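Local coordinates for protein exodeoxyribonuclease (Neisseria meningitidis, PDB 2JC5) that probably acts as a metal-dependent apurinic/apyrimidinic endonuclease of DNA repair, cutting phosphodiester bonds in DNA, at residues A[23-28]-A[50-55]; A[79-84]-A[93-98]; A[148-153]-A[177-182]; A[231-236]-A[252-257]. All blocks are in the same frame, centred on the assembly; numbering follows the deposited sequence.

Contact 1. Residues A[23-28]-A[50-55]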
loop_
_atom_site.group_PDB
_atom_site.type_symbol
_atom_site.label_atom_id
_atom_site.label_comp_id
_atom_site.label_asym_id
_atom_site.label_seq_id
_atom_site.Cartn_x
_atom_site.Cartn_y
_atom_site.Cartn_z
ATOM N N TYR A 23 -0.099 16.541 -7.097
ATOM C CA TYR A 23 0.392 16.126 -5.793
ATOM C C TYR A 23 1.638 15.249 -5.879
ATOM O O TYR A 23 2.521 15.349 -5.033
ATOM C CB TYR A 23 -0.719 15.379 -5.045
ATOM C CG TYR A 23 -0.295 14.810 -3.708
ATOM C CD1 TYR A 23 -0.061 15.636 -2.628
ATOM C CD2 TYR A 23 -0.148 13.441 -3.531
ATOM C CE1 TYR A 23 0.356 15.120 -1.407
ATOM C CE2 TYR A 23 0.251 12.913 -2.324
ATOM C CZ TYR A 23 0.498 13.749 -1.265
ATOM O OH TYR A 23 0.885 13.206 -0.049
ATOM N N ILE A 24 1.724 14.381 -6.875
ATOM C CA ILE A 24 2.923 13.549 -6.989
ATOM C C ILE A 24 4.172 14.447 -6.934
ATOM O O ILE A 24 5.137 14.145 -6.231
ATOM C CB ILE A 24 2.932 12.693 -8.288
ATOM C CG1 ILE A 24 1.860 11.605 -8.204
ATOM C CG2 ILE A 24 4.279 12.075 -8.518
ATOM C CD1 ILE A 24 1.627 10.836 -9.497
ATOM N N ALA A 25 4.159 15.545 -7.691
ATOM C CA ALA A 25 5.282 16.501 -7.719
ATOM C C ALA A 25 5.338 17.370 -6.456
ATOM O O ALA A 25 6.387 17.506 -5.837
ATOM C CB ALA A 25 5.202 17.391 -8.964
ATOM N N ALA A 26 4.205 17.960 -6.072
ATOM C CA ALA A 26 4.154 18.907 -4.952
ATOM C C ALA A 26 4.555 18.269 -3.624
ATOM O O ALA A 26 5.124 18.930 -2.738
ATOM C CB ALA A 26 2.769 19.516 -4.840
ATOM N N SER A 27 4.287 16.971 -3.506
ATOM C CA SER A 27 4.577 16.245 -2.305
ATOM C C SER A 27 6.069 16.096 -2.059
ATOM O O SER A 27 6.474 15.784 -0.941
ATOM C CB SER A 27 3.992 14.845 -2.387
ATOM O OG SER A 27 4.697 14.068 -3.344
ATOM N N GLY A 28 6.882 16.236 -3.105
ATOM C CA GLY A 28 8.315 16.000 -2.978
ATOM C C GLY A 28 8.698 14.539 -2.885
ATOM O O GLY A 28 9.848 14.219 -2.596
ATOM N N ASN A 50 4.657 7.609 -16.627
ATOM C CA ASN A 50 5.881 8.313 -16.257
ATOM C C ASN A 50 5.548 9.713 -15.754
ATOM O O ASN A 50 5.914 10.738 -16.365
ATOM C CB ASN A 50 6.828 8.374 -17.445
ATOM C CG ASN A 50 7.207 7.006 -17.927
ATOM O OD1 ASN A 50 6.650 6.507 -18.905
ATOM N ND2 ASN A 50 8.120 6.364 -17.214
ATOM N N PRO A 51 4.843 9.770 -14.610
ATOM C CA PRO A 51 4.408 11.071 -14.129
ATOM C C PRO A 51 5.602 11.981 -13.822
ATOM O O PRO A 51 6.539 11.577 -13.118
ATOM C CB PRO A 51 3.628 10.747 -12.844
ATOM C CG PRO A 51 4.061 9.384 -12.440
ATOM C CD PRO A 51 4.458 8.671 -13.699
ATOM N N HIS A 52 5.591 13.184 -14.392
ATOM C CA HIS A 52 6.662 14.170 -14.162
ATOM C C HIS A 52 8.036 13.618 -14.542
ATOM O O HIS A 52 9.057 13.983 -13.941
ATOM C CB HIS A 52 6.667 14.638 -12.695
ATOM C CG HIS A 52 5.355 15.186 -12.236
ATOM N ND1 HIS A 52 4.909 16.445 -12.584
ATOM C CD2 HIS A 52 4.381 14.636 -11.472
ATOM C CE1 HIS A 52 3.718 16.641 -12.045
ATOM N NE2 HIS A 52 3.379 15.563 -11.361
ATOM N N GLY A 53 8.048 12.701 -15.505
ATOM C CA GLY A 53 9.289 12.077 -15.954
ATOM C C GLY A 53 9.856 11.012 -15.045
ATOM O O GLY A 53 10.977 10.529 -15.243
ATOM N N MET A 54 9.081 10.606 -14.045
ATOM C CA MET A 54 9.502 9.534 -13.172
ATOM C C MET A 54 9.504 8.232 -13.953
ATOM O O MET A 54 8.792 8.079 -14.935
ATOM C CB MET A 54 8.571 9.423 -11.969
ATOM C CG MET A 54 8.657 10.632 -11.056
ATOM S SD MET A 54 7.323 10.649 -9.863
ATOM C CE MET A 54 7.979 9.700 -8.541
ATOM N N HIS A 55 10.316 7.302 -13.495
ATOM C CA HIS A 55 10.277 5.931 -13.961
ATOM C C HIS A 55 9.031 5.291 -13.375
ATOM O O HIS A 55 8.671 5.604 -12.247
ATOM C CB HIS A 55 11.503 5.205 -13.465
ATOM C CG HIS A 55 12.756 5.768 -14.038
ATOM N ND1 HIS A 55 13.283 5.311 -15.219
ATOM C CD2 HIS A 55 13.526 6.810 -13.650
ATOM C CE1 HIS A 55 14.361 6.018 -15.513
ATOM N NE2 HIS A 55 14.531 6.936 -14.578
#
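Ile-24, on helix 20-26, meets Pro-51, His-52 and Met-54 of the loop ahead of strand 55-59. Its CB already faces the loop and lies 4.0 Å from His-52 CD2. Here the side chain divides. CG2 stands anti to the backbone N, while CG1 stands anti to the carbonyl carbon (chi1 -69°). The two branches therefore part toward different residues of the loop. CG2 reaches Met-54 SD at 3.6 Å and also comes near His-52 CD2. CG1 carries the longer branch outward, and its tip, CD1, rests on the proline ring, 3.9 Å from Pro-51 CB and a little farther from Pro-51 CG. The contacts with Pro-51 and Met-54 are apolar, and no hydrogen bond joins the two segments.

Ala-25 adds a CH-pi contact. Its CB sits over the centre of one face of the His-52 imidazole, 3.5 Å from the ring centroid and 13° off the ring normal. The ring is fixed at its polar end too, because His-52 NE2 is hydrogen-bonded to Tyr-21 O and the ring stacks with that tyrosine. The loop itself is closed by Asn-50 ND2, which donates to Met-54 O at 2.9 Å, in the plane of that carbonyl.

Ile-24, Pro-51 and Met-54 are buried, while Ala-25 and His-52 lie at the surface. Helix 12-17 adds Tyr-16, which touches both Ile-24 and Pro-51. Strand 69-73 adds Tyr-72, which touches Pro-51 and Met-54. The loop is thus packed between helices 12-17 and 20-26 and a strand of the six-stranded sheet.

Contact 2. Residues A[79-84]-A[93-98]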
loop_
_atom_site.group_PDB
_atom_site.type_symbol
_atom_site.label_atom_id
_atom_site.label_comp_id
_atom_site.label_asym_id
_atom_site.label_seq_id
_atom_site.Cartn_x
_atom_site.Cartn_y
_atom_site.Cartn_z
ATOM N N ASN A 79 16.477 -3.180 -11.003
ATOM C CA ASN A 79 15.782 -4.440 -11.166
ATOM C C ASN A 79 14.317 -4.222 -10.838
ATOM O O ASN A 79 13.987 -3.405 -9.971
ATOM C CB ASN A 79 16.388 -5.496 -10.248
ATOM C CG ASN A 79 15.777 -6.857 -10.448
ATOM O OD1 ASN A 79 15.806 -7.405 -11.554
ATOM N ND2 ASN A 79 15.222 -7.424 -9.376
ATOM N N VAL A 80 13.451 -4.931 -11.555
ATOM C CA VAL A 80 12.003 -4.831 -11.367
ATOM C C VAL A 80 11.393 -6.231 -11.431
ATOM O O VAL A 80 11.733 -7.016 -12.314
ATOM C CB VAL A 80 11.356 -3.937 -12.448
ATOM C CG1 VAL A 80 9.821 -3.918 -12.339
ATOM C CG2 VAL A 80 11.911 -2.513 -12.379
ATOM N N GLN A 81 10.533 -6.547 -10.459
ATOM C CA GLN A 81 9.745 -7.754 -10.469
ATOM C C GLN A 81 8.277 -7.395 -10.642
ATOM O O GLN A 81 7.696 -6.671 -9.825
ATOM C CB GLN A 81 9.960 -8.535 -9.170
ATOM C CG GLN A 81 9.237 -9.857 -9.100
ATOM C CD GLN A 81 9.323 -10.519 -7.763
ATOM O OE1 GLN A 81 10.240 -10.254 -7.003
ATOM N NE2 GLN A 81 8.346 -11.369 -7.453
ATOM N N ILE A 82 7.677 -7.925 -11.700
ATOM C CA ILE A 82 6.263 -7.726 -11.999
ATOM C C ILE A 82 5.528 -8.991 -11.580
ATOM O O ILE A 82 5.710 -10.062 -12.164
ATOM C CB ILE A 82 6.030 -7.474 -13.505
ATOM C CG1 ILE A 82 6.871 -6.304 -13.983
ATOM C CG2 ILE A 82 4.546 -7.229 -13.798
ATOM C CD1 ILE A 82 6.529 -4.953 -13.380
ATOM N N GLY A 83 4.697 -8.870 -10.560
ATOM C CA GLY A 83 3.958 -9.996 -10.059
ATOM C C GLY A 83 4.745 -10.874 -9.112
ATOM O O GLY A 83 5.970 -10.770 -8.995
ATOM N N MET A 84 4.007 -11.773 -8.471
ATOM C CA MET A 84 4.524 -12.714 -7.473
ATOM C C MET A 84 4.887 -14.079 -8.051
ATOM O O MET A 84 5.494 -14.927 -7.362
ATOM C CB MET A 84 3.447 -12.932 -6.416
ATOM C CG MET A 84 3.112 -11.679 -5.677
ATOM S SD MET A 84 2.049 -11.982 -4.279
ATOM C CE MET A 84 0.568 -12.572 -5.094
ATOM N N GLY A 93 -3.212 -8.231 -10.911
ATOM C CA GLY A 93 -2.365 -7.021 -10.832
ATOM C C GLY A 93 -2.214 -6.454 -9.431
ATOM O O GLY A 93 -2.706 -5.363 -9.129
ATOM N N ARG A 94 -1.519 -7.192 -8.573
ATOM C CA ARG A 94 -1.475 -6.867 -7.147
ATOM C C ARG A 94 -0.092 -6.654 -6.537
ATOM O O ARG A 94 -0.019 -6.272 -5.389
ATOM C CB ARG A 94 -2.214 -7.958 -6.372
ATOM C CG ARG A 94 -3.686 -8.014 -6.700
ATOM C CD ARG A 94 -4.438 -9.001 -5.845
ATOM N NE ARG A 94 -5.863 -8.942 -6.136
ATOM C CZ ARG A 94 -6.704 -8.019 -5.694
ATOM N NH1 ARG A 94 -6.295 -7.083 -4.858
ATOM N NH2 ARG A 94 -7.982 -8.037 -6.069
ATOM N N PHE A 95 0.990 -6.834 -7.298
ATOM C CA PHE A 95 2.346 -6.782 -6.723
ATOM C C PHE A 95 3.366 -6.321 -7.742
ATOM O O PHE A 95 3.484 -6.913 -8.823
ATOM C CB PHE A 95 2.710 -8.182 -6.216
ATOM C CG PHE A 95 4.087 -8.301 -5.605
ATOM C CD1 PHE A 95 5.208 -8.421 -6.400
ATOM C CD2 PHE A 95 4.249 -8.339 -4.220
ATOM C CE1 PHE A 95 6.490 -8.535 -5.820
ATOM C CE2 PHE A 95 5.522 -8.464 -3.647
ATOM C CZ PHE A 95 6.633 -8.570 -4.459
ATOM N N VAL A 96 4.095 -5.252 -7.392
ATOM C CA VAL A 96 5.268 -4.789 -8.159
ATOM C C VAL A 96 6.371 -4.496 -7.175
ATOM O O VAL A 96 6.129 -3.909 -6.119
ATOM C CB VAL A 96 4.990 -3.534 -9.003
ATOM C CG1 VAL A 96 6.300 -2.910 -9.571
ATOM C CG2 VAL A 96 4.023 -3.851 -10.103
ATOM N N ARG A 97 7.583 -4.901 -7.522
ATOM C CA ARG A 97 8.765 -4.651 -6.696
ATOM C C ARG A 97 9.827 -3.949 -7.518
ATOM O O ARG A 97 10.166 -4.411 -8.603
ATOM C CB ARG A 97 9.333 -5.963 -6.182
ATOM C CG ARG A 97 10.651 -5.820 -5.447
ATOM C CD ARG A 97 11.137 -7.123 -4.870
ATOM N NE ARG A 97 12.490 -6.987 -4.330
ATOM C CZ ARG A 97 13.080 -7.851 -3.509
ATOM N NH1 ARG A 97 12.463 -8.942 -3.090
ATOM N NH2 ARG A 97 14.309 -7.605 -3.075
ATOM N N CYS A 98 10.357 -2.858 -6.988
ATOM C CA CYS A 98 11.456 -2.130 -7.625
ATOM C C CYS A 98 12.655 -2.070 -6.700
ATOM O O CYS A 98 12.527 -1.728 -5.524
ATOM C CB CYS A 98 11.010 -0.732 -8.004
ATOM S SG CYS A 98 9.823 -0.715 -9.337
HETATM O O HOH W 1 10.120 -10.203 -4.171
#
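Gln-81 and Arg-97 form the hydrogen-bonded pair of an antiparallel beta ladder, in which strand 79-82 pairs with strand 95-100 of the seven-stranded sheet. Gln-81 N donates to Arg-97 O at 2.9 Å, and Arg-97 N returns the bond to Gln-81 O. Just past the strand, Gly-83 N donates to Phe-95 O with a more bent bond, 145° at the hydrogen.

The Gln-81 and Arg-97 side chains lie on one face. Their CB atoms are 4.0 Å apart. Water 1 bridges their ends, giving a hydrogen to Gln-81 OE1 at 2.8 Å and accepting one from Arg-97 NH1 at the edge of the guanidinium. Arg-97 also forms salt bridges with Asp-99 and Glu-140. Gln-81 NE2 turns back to Gly-83 O at 2.9 Å and lies near Phe-95 CE1, so one amide serves both the water and the turn.

Phe-95 CG is anti to its backbone N (chi1 179°), which sets it beside Met-84 CG at 3.5 Å. The two side chains cross at about a right angle. In the conformer given, Met-84 SD makes an oblique Met-aromatic contact, 4.9 Å from the Phe-95 ring centroid.

Val-80, Ile-82, Val-96 and Cys-98 take the other face, toward strand 55-59. Phe-95 and Met-84 instead pack on helix 117-139. A sheet between a helix layer and a second sheet is typical of the DNase I-like alpha/beta sandwich.

Contact 3. Residues A[148-153]-A[177-182]. With BCN (bicine), chain C.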
loop_
_atom_site.group_PDB
_atom_site.type_symbol
_atom_site.label_atom_id
_atom_site.label_comp_id
_atom_site.label_asym_id
_atom_site.label_seq_id
_atom_site.Cartn_x
_atom_site.Cartn_y
_atom_site.Cartn_z
ATOM N N GLY A 148 1.360 -0.514 0.840
ATOM C CA GLY A 148 0.129 -0.662 0.116
ATOM C C GLY A 148 -1.096 -0.765 0.965
ATOM O O GLY A 148 -1.101 -0.379 2.130
ATOM N N ASP A 149 -2.136 -1.276 0.325
ATOM C CA ASP A 149 -3.434 -1.439 0.932
ATOM C C ASP A 149 -3.541 -2.906 1.293
ATOM O O ASP A 149 -3.625 -3.763 0.415
ATOM C CB ASP A 149 -4.506 -1.033 -0.062
ATOM C CG ASP A 149 -5.914 -1.249 0.435
ATOM O OD1 ASP A 149 -6.117 -1.738 1.566
ATOM O OD2 ASP A 149 -6.858 -0.911 -0.328
ATOM N N TRP A 150 -3.433 -3.176 2.588
ATOM C CA TRP A 150 -3.407 -4.534 3.112
ATOM C C TRP A 150 -4.797 -5.009 3.486
ATOM O O TRP A 150 -4.967 -6.180 3.810
ATOM C CB TRP A 150 -2.471 -4.636 4.320
ATOM C CG TRP A 150 -1.012 -4.423 3.993
ATOM C CD1 TRP A 150 -0.446 -3.313 3.437
ATOM C CD2 TRP A 150 0.059 -5.341 4.222
ATOM N NE1 TRP A 150 0.911 -3.489 3.295
ATOM C CE2 TRP A 150 1.249 -4.718 3.792
ATOM C CE3 TRP A 150 0.136 -6.625 4.770
ATOM C CZ2 TRP A 150 2.484 -5.347 3.868
ATOM C CZ3 TRP A 150 1.374 -7.230 4.864
ATOM C CH2 TRP A 150 2.516 -6.597 4.406
ATOM N N ASN A 151 -5.776 -4.106 3.489
ATOM C CA ASN A 151 -7.184 -4.474 3.706
ATOM C C ASN A 151 -7.424 -5.162 5.050
ATOM O O ASN A 151 -8.418 -5.866 5.235
ATOM C CB ASN A 151 -7.713 -5.305 2.519
ATOM C CG ASN A 151 -8.360 -4.463 1.437
ATOM O OD1 ASN A 151 -8.122 -4.670 0.237
ATOM N ND2 ASN A 151 -9.182 -3.533 1.841
ATOM N N ILE A 152 -6.559 -4.866 6.025
ATOM C CA ILE A 152 -6.711 -5.402 7.387
ATOM C C ILE A 152 -6.326 -4.295 8.370
ATOM O O ILE A 152 -5.270 -3.696 8.214
ATOM C CB ILE A 152 -5.809 -6.612 7.646
ATOM C CG1 ILE A 152 -6.125 -7.760 6.681
ATOM C CG2 ILE A 152 -5.965 -7.087 9.086
ATOM C CD1 ILE A 152 -5.029 -8.820 6.655
ATOM N N ALA A 153 -7.197 -4.024 9.339
ATOM C CA ALA A 153 -6.890 -3.186 10.502
ATOM C C ALA A 153 -6.437 -4.120 11.625
ATOM O O ALA A 153 -7.074 -5.140 11.885
ATOM C CB ALA A 153 -8.116 -2.369 10.929
ATOM N N GLU A 177 -4.748 -11.542 13.493
ATOM C CA GLU A 177 -3.680 -12.443 13.940
ATOM C C GLU A 177 -2.576 -12.527 12.894
ATOM O O GLU A 177 -1.399 -12.559 13.235
ATOM C CB GLU A 177 -4.208 -13.845 14.273
ATOM C CG GLU A 177 -3.137 -14.789 14.832
ATOM N N TRP A 178 -2.964 -12.578 11.625
ATOM C CA TRP A 178 -2.016 -12.698 10.532
ATOM C C TRP A 178 -1.100 -11.462 10.476
ATOM O O TRP A 178 0.128 -11.607 10.411
ATOM C CB TRP A 178 -2.755 -12.950 9.206
ATOM C CG TRP A 178 -1.847 -13.211 8.061
ATOM C CD1 TRP A 178 -1.354 -14.424 7.643
ATOM C CD2 TRP A 178 -1.296 -12.230 7.169
ATOM N NE1 TRP A 178 -0.527 -14.248 6.563
ATOM C CE2 TRP A 178 -0.476 -12.920 6.244
ATOM C CE3 TRP A 178 -1.415 -10.836 7.061
ATOM C CZ2 TRP A 178 0.214 -12.272 5.227
ATOM C CZ3 TRP A 178 -0.725 -10.194 6.047
ATOM C CH2 TRP A 178 0.088 -10.913 5.144
ATOM N N ILE A 179 -1.683 -10.259 10.544
ATOM C CA ILE A 179 -0.879 -9.033 10.602
ATOM C C ILE A 179 0.033 -9.048 11.818
ATOM O O ILE A 179 1.192 -8.660 11.737
ATOM C CB ILE A 179 -1.759 -7.739 10.663
ATOM C CG1 ILE A 179 -2.469 -7.504 9.323
ATOM C CG2 ILE A 179 -0.925 -6.485 11.064
ATOM C CD1 ILE A 179 -1.585 -6.941 8.192
ATOM N N GLY A 180 -0.489 -9.499 12.954
ATOM C CA GLY A 180 0.319 -9.591 14.156
ATOM C C GLY A 180 1.529 -10.496 13.985
ATOM O O GLY A 180 2.608 -10.208 14.502
ATOM N N LYS A 181 1.360 -11.580 13.241
ATOM C CA LYS A 181 2.481 -12.491 12.964
ATOM C C LYS A 181 3.513 -11.849 12.036
ATOM O O LYS A 181 4.717 -11.981 12.242
ATOM C CB LYS A 181 1.993 -13.819 12.381
ATOM C CG LYS A 181 1.262 -14.733 13.347
ATOM C CD LYS A 181 0.815 -15.992 12.609
ATOM N N VAL A 182 3.045 -11.146 11.012
ATOM C CA VAL A 182 3.961 -10.443 10.118
ATOM C C VAL A 182 4.855 -9.474 10.909
ATOM O O VAL A 182 6.063 -9.371 10.662
ATOM C CB VAL A 182 3.178 -9.696 9.027
ATOM C CG1 VAL A 182 4.102 -8.715 8.254
ATOM C CG2 VAL A 182 2.508 -10.701 8.073
HETATM N N1 BCN C . -12.705 -3.488 3.684
HETATM C C1 BCN C . -11.703 -4.577 3.737
HETATM C C2 BCN C . -12.138 -5.812 2.986
HETATM O O21 BCN C . -11.308 -6.761 2.881
HETATM O O22 BCN C . -13.282 -5.847 2.502
HETATM C C3 BCN C . -12.282 -2.350 2.854
HETATM C C4 BCN C . -12.753 -2.573 1.430
HETATM O O4 BCN C . -14.172 -2.859 1.349
HETATM C C5 BCN C . -13.075 -3.029 5.070
HETATM C C6 BCN C . -14.511 -2.524 5.106
HETATM O O6 BCN C . -15.382 -3.328 4.309
#
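Trp-150 and Ile-152 belong to the active-site loop that follows strand 143-147 in this DNase I-like fold, and both pack on Trp-178 and Ile-179 of helix 173-184. The same loop carries Asp-149 and Asn-151, predicted to be the proton donor/acceptor and the transition-state stabiliser. Those two do not touch the helix segment, and Asn-151 lines the bicine pocket.

The two tryptophan side chains cross at about a right angle and their rings meet edge to edge. Trp-150 CZ3 is 3.8 Å from Trp-178 CZ3, and each atom lies near the plane of the other ring. Trp-150 CE3 also meets Ile-179 CD1 at 3.8 Å. Val-182 CG2 of the same helix lies over one face of the Trp-178 ring, offset toward the rim.

All four touching residues are buried, and no hydrogen bond crosses. Trp-150 also meets Tyr-222 edge-to-face, and Ile-152 O accepts from the hydroxyl of Tyr-222.

Ile-152 and Ile-179 slide past each other in opposite directions. Ile-152 CD1 reaches Trp-178 CE3 at 4.2 Å. Ile-152 CG1 is anti to the carbonyl carbon (chi1 -60°), which puts CG2 anti to the backbone N, where it lies 3.5 Å from Ile-179 CG1.

Contact 4. Residues A[231-236]-A[252-257]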
loop_
_atom_site.group_PDB
_atom_site.type_symbol
_atom_site.label_atom_id
_atom_site.label_comp_id
_atom_site.label_asym_id
_atom_site.label_seq_id
_atom_site.Cartn_x
_atom_site.Cartn_y
_atom_site.Cartn_z
ATOM N N ALA A 231 14.588 1.936 11.651
ATOM C CA ALA A 231 15.321 2.809 12.591
ATOM C C ALA A 231 15.732 4.145 11.976
ATOM O O ALA A 231 16.161 5.043 12.694
ATOM C CB ALA A 231 16.568 2.094 13.116
ATOM N N LYS A 232 15.609 4.265 10.663
ATOM C CA LYS A 232 15.931 5.481 9.931
ATOM C C LYS A 232 14.703 6.359 9.636
ATOM O O LYS A 232 14.841 7.482 9.165
ATOM C CB LYS A 232 16.679 5.123 8.638
ATOM C CG LYS A 232 18.033 4.503 8.968
ATOM C CD LYS A 232 18.909 4.185 7.800
ATOM C CE LYS A 232 20.357 3.927 8.287
ATOM N NZ LYS A 232 20.986 5.036 9.124
ATOM N N ALA A 233 13.503 5.854 9.915
ATOM C CA ALA A 233 12.275 6.631 9.728
ATOM C C ALA A 233 12.264 7.804 10.688
ATOM O O ALA A 233 12.417 7.610 11.888
ATOM C CB ALA A 233 11.040 5.758 9.972
ATOM N N VAL A 234 12.063 9.006 10.153
ATOM C CA VAL A 234 12.059 10.228 10.969
ATOM C C VAL A 234 10.678 10.857 11.200
ATOM O O VAL A 234 10.450 11.531 12.203
ATOM C CB VAL A 234 13.039 11.288 10.427
ATOM C CG1 VAL A 234 14.476 10.786 10.539
ATOM C CG2 VAL A 234 12.714 11.679 9.007
ATOM N N SER A 235 9.746 10.628 10.287
ATOM C CA SER A 235 8.410 11.157 10.430
ATOM C C SER A 235 7.467 10.530 9.434
ATOM O O SER A 235 7.881 9.897 8.472
ATOM C CB SER A 235 8.410 12.670 10.255
ATOM O OG SER A 235 8.614 12.981 8.911
ATOM N N ALA A 236 6.183 10.716 9.677
ATOM C CA ALA A 236 5.161 10.257 8.741
ATOM C C ALA A 236 3.925 11.117 8.912
ATOM O O ALA A 236 3.741 11.783 9.947
ATOM C CB ALA A 236 4.840 8.786 8.963
ATOM N N VAL A 252 5.886 8.602 4.406
ATOM C CA VAL A 252 6.931 8.350 5.423
ATOM C C VAL A 252 8.246 8.888 4.897
ATOM O O VAL A 252 8.555 8.711 3.716
ATOM C CB VAL A 252 7.074 6.864 5.787
ATOM C CG1 VAL A 252 8.089 6.673 6.929
ATOM C CG2 VAL A 252 5.712 6.276 6.193
ATOM N N GLU A 253 9.002 9.548 5.780
ATOM C CA GLU A 253 10.314 10.093 5.458
ATOM C C GLU A 253 11.379 9.284 6.172
ATOM O O GLU A 253 11.302 9.117 7.387
ATOM C CB GLU A 253 10.377 11.566 5.884
ATOM C CG GLU A 253 9.456 12.417 5.049
ATOM C CD GLU A 253 9.423 13.862 5.459
ATOM O OE1 GLU A 253 10.495 14.507 5.439
ATOM O OE2 GLU A 253 8.314 14.352 5.771
ATOM N N TYR A 254 12.363 8.799 5.408
ATOM C CA TYR A 254 13.448 7.980 5.923
ATOM C C TYR A 254 14.782 8.689 5.724
ATOM O O TYR A 254 15.045 9.250 4.674
ATOM C CB TYR A 254 13.503 6.645 5.172
ATOM C CG TYR A 254 12.234 5.825 5.266
ATOM C CD1 TYR A 254 11.211 5.988 4.334
ATOM C CD2 TYR A 254 12.076 4.862 6.257
ATOM C CE1 TYR A 254 10.047 5.242 4.418
ATOM C CE2 TYR A 254 10.928 4.111 6.344
ATOM C CZ TYR A 254 9.911 4.302 5.431
ATOM O OH TYR A 254 8.755 3.566 5.513
ATOM N N ASP A 255 15.626 8.660 6.748
ATOM C CA ASP A 255 16.988 9.186 6.632
ATOM C C ASP A 255 17.840 8.114 5.974
ATOM O O ASP A 255 18.548 7.372 6.649
ATOM C CB ASP A 255 17.519 9.549 8.007
ATOM C CG ASP A 255 18.902 10.116 7.964
ATOM O OD1 ASP A 255 19.342 10.471 6.858
ATOM O OD2 ASP A 255 19.535 10.211 9.041
ATOM N N TYR A 256 17.740 8.037 4.648
ATOM C CA TYR A 256 18.278 6.923 3.869
ATOM C C TYR A 256 18.501 7.324 2.415
ATOM O O TYR A 256 17.754 8.124 1.856
ATOM C CB TYR A 256 17.315 5.749 3.928
ATOM C CG TYR A 256 17.775 4.501 3.226
ATOM C CD1 TYR A 256 18.520 3.535 3.884
ATOM C CD2 TYR A 256 17.473 4.289 1.889
ATOM C CE1 TYR A 256 18.936 2.381 3.236
ATOM C CE2 TYR A 256 17.869 3.148 1.254
ATOM C CZ TYR A 256 18.608 2.192 1.925
ATOM O OH TYR A 256 19.013 1.050 1.259
ATOM N N ALA A 257 19.570 6.781 1.838
ATOM C CA ALA A 257 19.810 6.793 0.400
ATOM C C ALA A 257 20.443 5.477 -0.017
ATOM O O ALA A 257 21.106 4.818 0.783
ATOM C CB ALA A 257 20.712 7.952 0.028
HETATM O O HOH W 2 21.135 6.999 7.462
HETATM O O HOH W 3 5.878 13.545 7.494
#
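Ser-235 OG lies between its backbone N and carbonyl carbon (chi1 72°), and Glu-253 CG is anti to its carbonyl carbon (chi1 -67°). In the conformer given, water 3 links the two side chains. It gives a hydrogen to Glu-253 OE2 at 3.1 Å and is also hydrogen-bonded to Ser-235 OG. Lys-3 makes a weak, long ion pair with the same carboxylate.

Between the two segments the backbone bonds are nearly straight. Glu-253 N donates to Ser-235 O at 2.9 Å. Val-234 N donates to Glu-253 O. Asp-255 N reaches Lys-232 O at 2.8 Å. The register slips by one residue between Ala-233 and Ser-235, which makes a beta bulge at Val-234. Val-234 CG2 there lies 3.3 Å from Glu-253 O.

Ala-233, Ala-236, Val-252 and Tyr-254 share the opposite face. Ala-233, Ala-236 and Tyr-254 touch helix 191-195, and Val-252 touches Gln-223. Ala-236 CB meets Val-252 CG2 at 3.8 Å, and Ala-233 CB lies by Tyr-254 CD2. At the other end, Lys-232 CD comes in at the edge of the Tyr-256 ring, near its plane. Water 2 bridges the backbone and side chain there, accepting from Lys-232 NZ at 2.6 Å and donating to Asp-255 O.

The arrangement is that of a bulged antiparallel beta hairpin, strands 233-238 and 250-254, at one edge of the six-stranded sheet.

How the contacts relate
The contacts follow one another along the chain, each closing before the next opens, and none touches another. Contacts 1 and 4 belong to the six-stranded sheet. Contact 1 leads into outermost strand 55-59, and contact 4 holds the other outermost strand, 233-238; their centres are about 19 Å apart. Contact 2 lies in the seven-stranded sheet, pairing its strands 79-82 and 95-100, and contact 3 follows its strand 143-147; their centres are also about 19 Å apart. Helix 117-139 packs on both. Contacts 1 and 3 lie on opposite sides of the chain's centre, about 28 Å apart between centres. Only contact 3 includes predicted catalytic residues; the other three join parts of the surrounding sandwich.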